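PDB 3A32: threonine--tRNA ligase catalytic subunit, which probably catalyses the ATP-dependent attachment of threonine to tRNA(Thr) in two steps, as a zinc-binding homodimer that lacks an editing domain of its own. Local coordinates for residues Y68-T73 with K135-G140; L189-K194 with V453-G458; R52-E57 with P461-D466; K125-L130 with R298-I303. All blocks are in the same frame, centred on the assembly; numbering follows the deposited sequence.

Contact 1 (Y68-T73 with K135-G140)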
# COMPACT_ATOMS: atom_id res chain seq x y z
N TYR A 68 -7.04 3.72 -15.00
CA TYR A 68 -7.28 2.41 -14.41
C TYR A 68 -7.96 2.63 -13.09
O TYR A 68 -7.63 3.52 -12.36
CB TYR A 68 -5.98 1.64 -14.11
CG TYR A 68 -5.14 1.21 -15.30
CD1 TYR A 68 -5.10 -0.14 -15.72
CD2 TYR A 68 -4.34 2.16 -16.00
CE1 TYR A 68 -4.32 -0.51 -16.81
CE2 TYR A 68 -3.56 1.80 -17.09
CZ TYR A 68 -3.55 0.47 -17.49
OH TYR A 68 -2.74 0.15 -18.56
N TYR A 69 -8.89 1.76 -12.78
CA TYR A 69 -9.41 1.69 -11.45
C TYR A 69 -8.42 0.91 -10.61
O TYR A 69 -8.02 -0.18 -11.00
CB TYR A 69 -10.68 0.93 -11.49
CG TYR A 69 -11.72 1.51 -12.39
CD1 TYR A 69 -12.25 2.78 -12.16
CD2 TYR A 69 -12.26 0.74 -13.45
CE1 TYR A 69 -13.25 3.30 -13.00
CE2 TYR A 69 -13.25 1.24 -14.27
CZ TYR A 69 -13.74 2.51 -14.03
OH TYR A 69 -14.73 2.99 -14.82
N VAL A 70 -8.04 1.46 -9.46
CA VAL A 70 -7.17 0.70 -8.57
C VAL A 70 -7.95 -0.13 -7.59
O VAL A 70 -8.98 0.32 -7.07
CB VAL A 70 -6.08 1.56 -7.89
CG1 VAL A 70 -5.29 2.33 -9.03
CG2 VAL A 70 -6.65 2.48 -6.85
N VAL A 71 -7.50 -1.36 -7.40
CA VAL A 71 -8.19 -2.28 -6.57
C VAL A 71 -7.21 -3.09 -5.72
O VAL A 71 -5.98 -3.08 -5.93
CB VAL A 71 -9.16 -3.21 -7.37
CG1 VAL A 71 -10.16 -2.37 -8.19
CG2 VAL A 71 -8.39 -4.21 -8.24
N GLU A 72 -7.77 -3.71 -4.72
CA GLU A 72 -7.03 -4.68 -3.91
C GLU A 72 -7.99 -5.87 -3.76
O GLU A 72 -9.18 -5.68 -3.40
CB GLU A 72 -6.60 -4.07 -2.57
CG GLU A 72 -6.11 -5.12 -1.55
CD GLU A 72 -5.36 -4.54 -0.31
OE1 GLU A 72 -5.26 -3.30 -0.20
OE2 GLU A 72 -4.83 -5.36 0.54
N THR A 73 -7.51 -7.07 -4.11
CA THR A 73 -8.39 -8.26 -4.08
C THR A 73 -7.87 -9.24 -3.03
O THR A 73 -6.70 -9.17 -2.65
CB THR A 73 -8.61 -8.90 -5.52
OG1 THR A 73 -7.35 -9.35 -6.08
CG2 THR A 73 -9.30 -7.90 -6.51
N LYS A 135 -10.51 -0.88 -17.37
CA LYS A 135 -9.12 -1.09 -16.99
C LYS A 135 -9.04 -1.09 -15.51
O LYS A 135 -9.51 -0.14 -14.87
CB LYS A 135 -8.23 0.02 -17.57
CG LYS A 135 -8.49 0.29 -19.07
CD LYS A 135 -7.47 1.19 -19.74
CE LYS A 135 -6.93 2.30 -18.81
NZ LYS A 135 -6.34 3.45 -19.60
N VAL A 136 -8.47 -2.17 -14.97
CA VAL A 136 -8.35 -2.37 -13.52
C VAL A 136 -6.86 -2.71 -13.17
O VAL A 136 -6.28 -3.64 -13.77
CB VAL A 136 -9.36 -3.46 -13.04
CG1 VAL A 136 -9.15 -4.84 -13.75
CG2 VAL A 136 -9.35 -3.62 -11.59
N PHE A 137 -6.28 -1.97 -12.21
CA PHE A 137 -4.89 -2.12 -11.78
C PHE A 137 -4.80 -2.62 -10.33
O PHE A 137 -5.56 -2.16 -9.48
CB PHE A 137 -4.12 -0.78 -11.84
CG PHE A 137 -2.74 -0.87 -11.23
CD1 PHE A 137 -1.70 -1.50 -11.91
CD2 PHE A 137 -2.49 -0.38 -9.95
CE1 PHE A 137 -0.46 -1.63 -11.36
CE2 PHE A 137 -1.22 -0.49 -9.39
CZ PHE A 137 -0.21 -1.11 -10.09
N GLU A 138 -3.85 -3.49 -10.03
CA GLU A 138 -3.62 -3.92 -8.63
C GLU A 138 -2.15 -4.16 -8.38
O GLU A 138 -1.51 -4.81 -9.20
CB GLU A 138 -4.42 -5.18 -8.24
CG GLU A 138 -4.10 -5.67 -6.85
CD GLU A 138 -5.04 -6.75 -6.32
OE1 GLU A 138 -5.93 -7.25 -7.07
OE2 GLU A 138 -4.86 -7.13 -5.14
N PHE A 139 -1.62 -3.57 -7.29
CA PHE A 139 -0.30 -3.92 -6.72
C PHE A 139 -0.56 -5.24 -6.00
O PHE A 139 -0.97 -5.27 -4.82
CB PHE A 139 0.11 -2.81 -5.72
CG PHE A 139 1.56 -2.89 -5.25
CD1 PHE A 139 2.61 -2.51 -6.08
CD2 PHE A 139 1.86 -3.31 -3.95
CE1 PHE A 139 3.95 -2.59 -5.64
CE2 PHE A 139 3.18 -3.35 -3.49
CZ PHE A 139 4.23 -2.99 -4.34
N GLY A 140 -0.41 -6.35 -6.71
CA GLY A 140 -1.04 -7.60 -6.22
C GLY A 140 -0.05 -8.58 -5.64
O GLY A 140 1.08 -8.64 -6.11
O HOH W 1 -3.79 2.35 -20.56
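Tyr69 and Val70 pair in parallel with Val136 and Phe137, at the edge of the mixed sheet that forms the class II synthetase catalytic core. Tyr69 carries two of the backbone bonds: its N donates to Lys135 O (2.9 Å) and its O accepts from Phe137 N (2.8 Å). Val71 N then donates to Phe137 O. Beyond the paired residues the Glu138 carboxylate continues the link. Its OE1 takes the hydroxyl of Thr73 OG1 on the syn lone pair (2.7 Å), and its OE2 is met by Thr73 N from above the carboxylate plane (2.8 Å). CG of Glu138 stands anti to the backbone N (chi1 175°), and the extended chain carries the carboxylate past Val71 to Thr73. At the other end Lys135 lies over Tyr68, with CE 3.8 Å from the ring centroid and NZ in an off-centre cation-pi contact. Lys135 NZ also bonds to Arg66 O, and Tyr68 OH to Glu184. In the second shell, His115 NE2 binds Glu138 OE1, and the side chain of Val136 touches the zinc ligand His166. Tyr53 OH of the second subunit bonds to Val71 O. One water joins Lys135 NZ (2.9 Å) to Tyr68 OH (3.2 Å).

Contact 2 (L189-K194 with V453-G458)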
# COMPACT_ATOMS: atom_id res chain seq x y z
N LEU A 189 9.69 3.17 -16.58
CA LEU A 189 11.14 2.98 -16.70
C LEU A 189 11.94 4.27 -16.61
O LEU A 189 12.92 4.34 -15.85
CB LEU A 189 11.52 2.28 -17.98
CG LEU A 189 11.13 0.81 -18.11
CD1 LEU A 189 12.04 0.32 -19.16
CD2 LEU A 189 11.31 0.02 -16.85
N GLU A 190 11.54 5.27 -17.38
CA GLU A 190 12.32 6.50 -17.53
C GLU A 190 12.22 7.40 -16.32
O GLU A 190 13.19 8.00 -15.89
CB GLU A 190 11.95 7.25 -18.84
CG GLU A 190 12.42 6.49 -20.07
CD GLU A 190 12.20 7.23 -21.40
OE1 GLU A 190 11.25 8.03 -21.48
OE2 GLU A 190 12.99 7.00 -22.37
N ARG A 191 11.02 7.49 -15.76
CA ARG A 191 10.76 8.51 -14.74
C ARG A 191 10.91 8.03 -13.33
O ARG A 191 11.35 8.82 -12.47
CB ARG A 191 9.40 9.17 -14.96
CG ARG A 191 9.47 9.96 -16.27
CD ARG A 191 8.27 10.74 -16.59
NE ARG A 191 8.46 11.28 -17.93
CZ ARG A 191 7.62 12.13 -18.53
NH1 ARG A 191 6.50 12.52 -17.89
NH2 ARG A 191 7.89 12.56 -19.76
N LEU A 192 10.58 6.75 -13.10
CA LEU A 192 10.71 6.17 -11.77
C LEU A 192 12.08 5.57 -11.62
O LEU A 192 12.76 5.76 -10.60
CB LEU A 192 9.61 5.14 -11.47
CG LEU A 192 9.65 4.46 -10.11
CD1 LEU A 192 9.54 5.48 -8.96
CD2 LEU A 192 8.53 3.44 -10.03
N PHE A 193 12.50 4.85 -12.65
CA PHE A 193 13.77 4.14 -12.58
C PHE A 193 14.95 4.83 -13.27
O PHE A 193 16.09 4.40 -13.11
CB PHE A 193 13.58 2.66 -12.97
CG PHE A 193 12.74 1.88 -11.96
CD1 PHE A 193 13.24 1.57 -10.69
CD2 PHE A 193 11.43 1.51 -12.25
CE1 PHE A 193 12.48 0.85 -9.70
CE2 PHE A 193 10.67 0.81 -11.28
CZ PHE A 193 11.21 0.48 -9.99
N LYS A 194 14.70 5.91 -14.02
CA LYS A 194 15.79 6.56 -14.80
C LYS A 194 16.52 5.64 -15.78
O LYS A 194 17.76 5.72 -15.94
CB LYS A 194 16.82 7.18 -13.84
CG LYS A 194 16.18 8.10 -12.80
CD LYS A 194 15.50 9.30 -13.50
CE LYS A 194 16.57 10.13 -14.25
NZ LYS A 194 16.01 11.42 -14.72
N VAL A 453 9.01 11.65 -10.76
CA VAL A 453 8.02 10.82 -10.08
C VAL A 453 6.72 11.59 -9.88
O VAL A 453 5.65 11.01 -10.04
CB VAL A 453 8.54 10.16 -8.76
CG1 VAL A 453 7.37 9.62 -7.92
CG2 VAL A 453 9.47 9.00 -9.09
N ARG A 454 6.79 12.89 -9.58
CA ARG A 454 5.57 13.72 -9.59
C ARG A 454 4.79 13.71 -10.90
O ARG A 454 3.57 13.83 -10.88
CB ARG A 454 5.87 15.17 -9.27
CG ARG A 454 6.17 15.42 -7.82
CD ARG A 454 5.98 16.88 -7.46
NE ARG A 454 6.71 17.79 -8.35
CZ ARG A 454 8.01 18.09 -8.25
NH1 ARG A 454 8.79 17.52 -7.31
NH2 ARG A 454 8.54 18.98 -9.11
N SER A 455 5.47 13.63 -12.04
CA SER A 455 4.74 13.66 -13.32
C SER A 455 4.02 12.33 -13.58
O SER A 455 3.11 12.26 -14.35
CB SER A 455 5.63 14.05 -14.52
OG SER A 455 6.49 12.97 -14.85
N LEU A 456 4.46 11.28 -12.91
CA LEU A 456 3.81 9.98 -12.98
C LEU A 456 2.61 9.94 -12.04
O LEU A 456 1.54 9.53 -12.42
CB LEU A 456 4.78 8.88 -12.55
CG LEU A 456 5.94 8.45 -13.42
CD1 LEU A 456 6.66 7.31 -12.66
CD2 LEU A 456 5.49 7.98 -14.77
N SER A 457 2.81 10.36 -10.79
CA SER A 457 1.83 10.10 -9.74
C SER A 457 1.19 11.32 -9.04
O SER A 457 0.31 11.17 -8.17
CB SER A 457 2.40 9.12 -8.72
OG SER A 457 3.67 9.58 -8.31
N GLY A 458 1.57 12.52 -9.46
CA GLY A 458 1.04 13.72 -8.88
C GLY A 458 1.87 14.05 -7.66
O GLY A 458 2.26 15.17 -7.47
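Leu192 and Val453 meet where the ends of two helices come together, 174-191 of the class II catalytic core and 435-457, the long helix near the C terminus. The apolar contacts run through Leu192, Val453 and Leu456. The side chains of Leu192 and Val453 cross obliquely, with Leu192 CD1 3.5 Å from Val453 CG2. Leu456 points at the other segment and meets two residues: its CD1 lies 3.9 Å from Leu192 CB, and its CG lies 3.9 Å from Arg191 CB. Val453 CG2 also approaches the backbone, 3.9 Å from Arg191 O. Helix 48-65 adds to this core, with Val58 against Val453 and Phe62 against Leu456. Both segments turn out of their helices at a residue with positive phi, Lys194 in one and Gly458 in the other. The backbone after Leu192 is held by Arg328, which bonds to the carbonyls of Phe193 and Lys194. A single polar link lies on the solvent side, between the exposed residues Arg191 and Ser455. Arg191 is extended from CG to NE and reaches Ser455, whose OG also bonds to Pro452 O. Arg191 NH1 donates to Ser455 OG at 3.1 Å, with a bent N-H...O angle of 136° and the oxygen 30° out of the guanidinium plane.

Contact 3 (R52-E57 with P461-D466)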
# COMPACT_ATOMS: atom_id res chain seq x y z
N ARG A 52 8.68 -0.43 -0.47
CA ARG A 52 7.44 -1.13 -0.79
C ARG A 52 6.19 -0.25 -0.72
O ARG A 52 5.36 -0.30 -1.60
CB ARG A 52 7.29 -2.41 0.05
CG ARG A 52 8.31 -3.49 -0.49
CD ARG A 52 8.05 -4.84 0.14
NE ARG A 52 6.77 -5.41 -0.28
CZ ARG A 52 6.58 -6.07 -1.43
NH1 ARG A 52 7.59 -6.27 -2.27
NH2 ARG A 52 5.39 -6.58 -1.71
N TYR A 53 6.08 0.59 0.31
CA TYR A 53 4.95 1.51 0.38
C TYR A 53 5.03 2.56 -0.73
O TYR A 53 4.01 2.89 -1.30
CB TYR A 53 4.83 2.17 1.74
CG TYR A 53 4.39 1.23 2.83
CD1 TYR A 53 5.33 0.49 3.55
CD2 TYR A 53 3.03 1.06 3.13
CE1 TYR A 53 4.94 -0.42 4.55
CE2 TYR A 53 2.61 0.18 4.17
CZ TYR A 53 3.58 -0.53 4.88
OH TYR A 53 3.25 -1.38 5.88
N ALA A 54 6.23 3.06 -1.02
CA ALA A 54 6.41 4.12 -2.05
C ALA A 54 6.01 3.59 -3.44
O ALA A 54 5.33 4.25 -4.21
CB ALA A 54 7.87 4.64 -2.06
N LEU A 55 6.41 2.35 -3.70
CA LEU A 55 6.15 1.65 -4.93
C LEU A 55 4.63 1.45 -5.15
O LEU A 55 4.07 1.85 -6.20
CB LEU A 55 6.93 0.33 -4.85
CG LEU A 55 7.91 -0.16 -5.91
CD1 LEU A 55 8.34 0.93 -6.94
CD2 LEU A 55 9.07 -0.84 -5.27
N ALA A 56 3.94 0.91 -4.14
CA ALA A 56 2.50 0.71 -4.24
C ALA A 56 1.77 1.99 -4.58
O ALA A 56 0.85 2.00 -5.41
CB ALA A 56 1.92 0.12 -2.92
N GLU A 57 2.19 3.07 -3.91
CA GLU A 57 1.55 4.38 -3.93
C GLU A 57 1.78 5.08 -5.26
O GLU A 57 0.84 5.62 -5.85
CB GLU A 57 2.14 5.24 -2.79
CG GLU A 57 1.66 6.64 -2.87
CD GLU A 57 2.36 7.65 -1.93
OE1 GLU A 57 2.89 7.22 -0.89
OE2 GLU A 57 2.32 8.89 -2.30
N PRO A 461 6.15 10.31 -2.92
CA PRO A 461 6.08 9.80 -1.54
C PRO A 461 7.19 10.20 -0.62
O PRO A 461 8.36 9.96 -0.91
CB PRO A 461 6.14 8.26 -1.70
CG PRO A 461 5.84 8.00 -3.11
CD PRO A 461 6.33 9.22 -3.90
N ARG A 462 6.81 10.77 0.52
CA ARG A 462 7.71 11.06 1.59
C ARG A 462 7.34 10.12 2.72
O ARG A 462 6.29 10.26 3.36
CB ARG A 462 7.57 12.53 2.08
CG ARG A 462 7.77 13.57 0.95
CD ARG A 462 9.25 13.84 0.83
NE ARG A 462 9.54 14.79 -0.21
CZ ARG A 462 9.52 16.12 -0.09
NH1 ARG A 462 9.17 16.69 1.06
NH2 ARG A 462 9.84 16.87 -1.14
N ILE A 463 8.20 9.15 2.94
CA ILE A 463 8.03 8.24 4.02
C ILE A 463 9.35 8.34 4.83
O ILE A 463 10.35 7.70 4.43
CB ILE A 463 7.82 6.83 3.52
CG1 ILE A 463 6.66 6.84 2.48
CG2 ILE A 463 7.58 5.89 4.78
CD1 ILE A 463 6.46 5.55 1.76
N PRO A 464 9.34 9.20 5.90
CA PRO A 464 10.55 9.55 6.68
C PRO A 464 11.04 8.42 7.51
O PRO A 464 10.27 7.54 7.93
CB PRO A 464 10.11 10.69 7.61
CG PRO A 464 8.59 10.69 7.61
CD PRO A 464 8.14 9.94 6.34
N ALA A 465 12.34 8.43 7.74
CA ALA A 465 12.95 7.51 8.67
C ALA A 465 14.30 8.07 9.06
O ALA A 465 14.97 8.71 8.24
CB ALA A 465 13.10 6.08 8.04
N ASP A 466 14.67 7.85 10.31
CA ASP A 466 16.01 8.08 10.78
C ASP A 466 16.79 6.77 10.70
O ASP A 466 16.58 5.84 11.49
CB ASP A 466 16.01 8.66 12.20
CG ASP A 466 17.40 9.11 12.66
OD1 ASP A 466 18.43 8.76 12.04
OD2 ASP A 466 17.50 9.76 13.69
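Glu57 lays its carboxylate against the ring of Pro461, and its two oxygens are held by two lysines from different chains. OE1 forms a salt bridge with Lys61 of the second subunit, and OE2 forms one with Lys61 of its own chain. The buried charge is thus matched from both chains, which would be expected to favour the ionised form. Across the contact the carboxylate meets the proline ring by van der Waals contact alone. Glu57 OE1 lies 3.5 Å from Pro461 CB, and Glu57 CD 3.7 Å from Pro461 CG. CG of Glu57 is anti to its backbone N (chi1 173°), and the extended chain runs alongside Pro461, pointing the opposite way. Among apolar pairs, Ala54 CB packs on Pro461 CB at 4.0 Å. Ile463 sends CD1 to the helix, 3.7 Å from Ala54 N and 3.8 Å from Tyr53 CB. No hydrogen bond joins the segments. The Tyr53 hydroxyl also bonds to Phe139 N of the second subunit. That subunit touches both segments, since its Val70 packs on Ile463. Segment 461-466 leads from helix 435-457 past helix 48-65 to strand 465-466, at the edge of the anticodon-binding domain sheet, where Ala465 pairs with Val374.

Contact 4 (K125-L130 with R298-I303); sequences KHRSKL and REEFGI
Ser128 and Phe301 bring their backbones closest, with CA atoms 5.5 Å apart, where helices 112-126 and 293-301 both end and turn away at a positive-phi residue, Arg127 and Gly302. Phe301 and Glu300 carry the contact about equally. The Phe301 ring directs its edge at a carbonyl: Leu130 O lies in the ring plane, 3.1 Å from Phe301 CE1. The same CE1 is 3.7 Å from Ser128 CA. Leu130 CB approaches Phe301 CZ more loosely, while Leu132 touches the ring from a neighbouring loop. Glu300 provides the polar side. Its carboxylate pairs with the guanidinium of Arg127 through charge, as a long salt bridge of 3.8 Å between Arg127 NH1 and Glu300 OE2. OE2 stands clear of the guanidinium plane, so the attraction is between charges and is not a hydrogen bond. The two planes are 29° apart. Glu300 OE1 rests against the Arg127 chain, 3.4 Å from its CD. One water donates to Glu300 O (2.8 Å) and to Glu300 OE1, and it accepts a weak bond from Ser128 OG. No direct hydrogen bond spans the segments. Phe469 of the second subunit packs on Leu130 and Lys129. The arrangement packs the C-terminal turns of two helices on the surface of the class II catalytic core, with helix 112-126 carrying the zinc ligand Cys112 at its start.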
# COMPACT_ATOMS: atom_id res chain seq x y z
N LYS A 125 -24.62 -4.24 -11.42
CA LYS A 125 -25.10 -3.01 -10.80
C LYS A 125 -25.43 -1.88 -11.80
O LYS A 125 -26.48 -1.24 -11.66
CB LYS A 125 -24.04 -2.57 -9.80
CG LYS A 125 -23.94 -3.57 -8.60
CD LYS A 125 -22.87 -3.16 -7.61
CE LYS A 125 -23.28 -1.85 -6.93
NZ LYS A 125 -22.31 -1.41 -5.90
N HIS A 126 -24.55 -1.65 -12.80
CA HIS A 126 -24.63 -0.47 -13.68
C HIS A 126 -24.80 -0.77 -15.15
O HIS A 126 -25.11 0.13 -15.92
CB HIS A 126 -23.45 0.49 -13.42
CG HIS A 126 -23.29 0.80 -11.96
ND1 HIS A 126 -24.25 1.47 -11.22
CD2 HIS A 126 -22.33 0.43 -11.07
CE1 HIS A 126 -23.88 1.53 -9.96
NE2 HIS A 126 -22.71 0.92 -9.84
N ARG A 127 -24.63 -2.03 -15.55
CA ARG A 127 -24.86 -2.45 -16.94
C ARG A 127 -23.97 -1.61 -17.84
O ARG A 127 -22.82 -1.33 -17.47
CB ARG A 127 -26.34 -2.34 -17.33
CG ARG A 127 -27.30 -2.91 -16.26
CD ARG A 127 -28.41 -3.76 -16.86
NE ARG A 127 -29.05 -4.59 -15.82
CZ ARG A 127 -28.50 -5.64 -15.21
NH1 ARG A 127 -27.26 -6.05 -15.50
NH2 ARG A 127 -29.19 -6.30 -14.28
N SER A 128 -24.52 -1.17 -18.97
CA SER A 128 -23.75 -0.43 -19.99
C SER A 128 -23.34 0.99 -19.63
O SER A 128 -22.61 1.63 -20.40
CB SER A 128 -24.49 -0.41 -21.34
OG SER A 128 -25.74 0.24 -21.18
N LYS A 129 -23.78 1.52 -18.48
CA LYS A 129 -23.17 2.79 -17.98
C LYS A 129 -21.68 2.65 -17.68
O LYS A 129 -20.93 3.65 -17.71
CB LYS A 129 -23.86 3.31 -16.73
CG LYS A 129 -25.29 3.78 -16.93
CD LYS A 129 -25.63 4.70 -15.80
CE LYS A 129 -25.91 3.95 -14.54
NZ LYS A 129 -26.27 4.98 -13.51
N LEU A 130 -21.25 1.41 -17.38
CA LEU A 130 -19.82 1.12 -17.17
C LEU A 130 -19.11 1.37 -18.50
O LEU A 130 -19.47 0.74 -19.50
CB LEU A 130 -19.58 -0.33 -16.74
CG LEU A 130 -18.17 -0.70 -16.21
CD1 LEU A 130 -17.82 0.00 -14.87
CD2 LEU A 130 -18.05 -2.19 -16.06
N ARG A 298 -21.78 -8.80 -25.19
CA ARG A 298 -22.65 -8.79 -26.36
C ARG A 298 -24.03 -8.34 -25.91
O ARG A 298 -24.59 -7.39 -26.47
CB ARG A 298 -22.69 -10.17 -27.06
CG ARG A 298 -23.46 -10.17 -28.38
CD ARG A 298 -23.88 -11.58 -28.87
NE ARG A 298 -24.48 -12.44 -27.83
CZ ARG A 298 -23.86 -13.48 -27.25
NH1 ARG A 298 -22.60 -13.82 -27.59
NH2 ARG A 298 -24.53 -14.18 -26.32
N GLU A 299 -24.57 -9.01 -24.89
CA GLU A 299 -25.88 -8.68 -24.34
C GLU A 299 -26.01 -7.28 -23.75
O GLU A 299 -26.91 -6.55 -24.13
CB GLU A 299 -26.32 -9.73 -23.33
CG GLU A 299 -26.55 -11.08 -24.00
CD GLU A 299 -26.51 -12.27 -23.04
OE1 GLU A 299 -26.44 -12.06 -21.79
OE2 GLU A 299 -26.54 -13.42 -23.53
N GLU A 300 -25.09 -6.88 -22.87
CA GLU A 300 -25.15 -5.59 -22.18
C GLU A 300 -24.61 -4.41 -22.99
O GLU A 300 -25.12 -3.30 -22.86
CB GLU A 300 -24.42 -5.64 -20.84
CG GLU A 300 -24.91 -6.70 -19.86
CD GLU A 300 -26.37 -6.50 -19.43
OE1 GLU A 300 -26.89 -5.36 -19.47
OE2 GLU A 300 -27.02 -7.50 -19.05
N PHE A 301 -23.57 -4.62 -23.79
CA PHE A 301 -22.99 -3.50 -24.53
C PHE A 301 -23.25 -3.54 -26.04
O PHE A 301 -22.96 -2.56 -26.74
CB PHE A 301 -21.48 -3.35 -24.25
CG PHE A 301 -21.13 -3.22 -22.81
CD1 PHE A 301 -20.81 -1.98 -22.29
CD2 PHE A 301 -21.09 -4.33 -21.98
CE1 PHE A 301 -20.48 -1.85 -20.92
CE2 PHE A 301 -20.74 -4.22 -20.62
CZ PHE A 301 -20.45 -2.98 -20.09
N GLY A 302 -23.78 -4.65 -26.54
CA GLY A 302 -23.95 -4.82 -27.99
C GLY A 302 -22.64 -4.77 -28.80
O GLY A 302 -22.61 -4.29 -29.95
N ILE A 303 -21.56 -5.25 -28.16
CA ILE A 303 -20.25 -5.38 -28.79
C ILE A 303 -19.93 -6.87 -29.04
O ILE A 303 -19.98 -7.68 -28.14
CB ILE A 303 -19.16 -4.66 -27.93
CG1 ILE A 303 -19.37 -3.15 -28.03
CG2 ILE A 303 -17.75 -5.02 -28.37
CD1 ILE A 303 -18.79 -2.40 -26.91
O HOH W 2 -27.09 -2.68 -20.92

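In the fold
From the N terminus, helix 48-65 holds the first half of contact 3 and leads into strand 69-70, the first half of contact 1. Contact 1 closes at strand 134-143, within the catalytic sheet. Contact 4 opens before that, at the end of helix 112-126, and closes at the end of helix 293-301, so it crosses contact 1. Contact 2 opens at the end of helix 174-191, inside the span of contact 4, and crosses it too. It closes at helix 435-457. Contact 3 closes last and encloses the others. Contacts 2 and 3 touch through Leu192 and Leu55, and contacts 1 and 3 through Phe139 and Ala56. Together, contacts 2 and 3 tie the catalytic core to the C-terminal part.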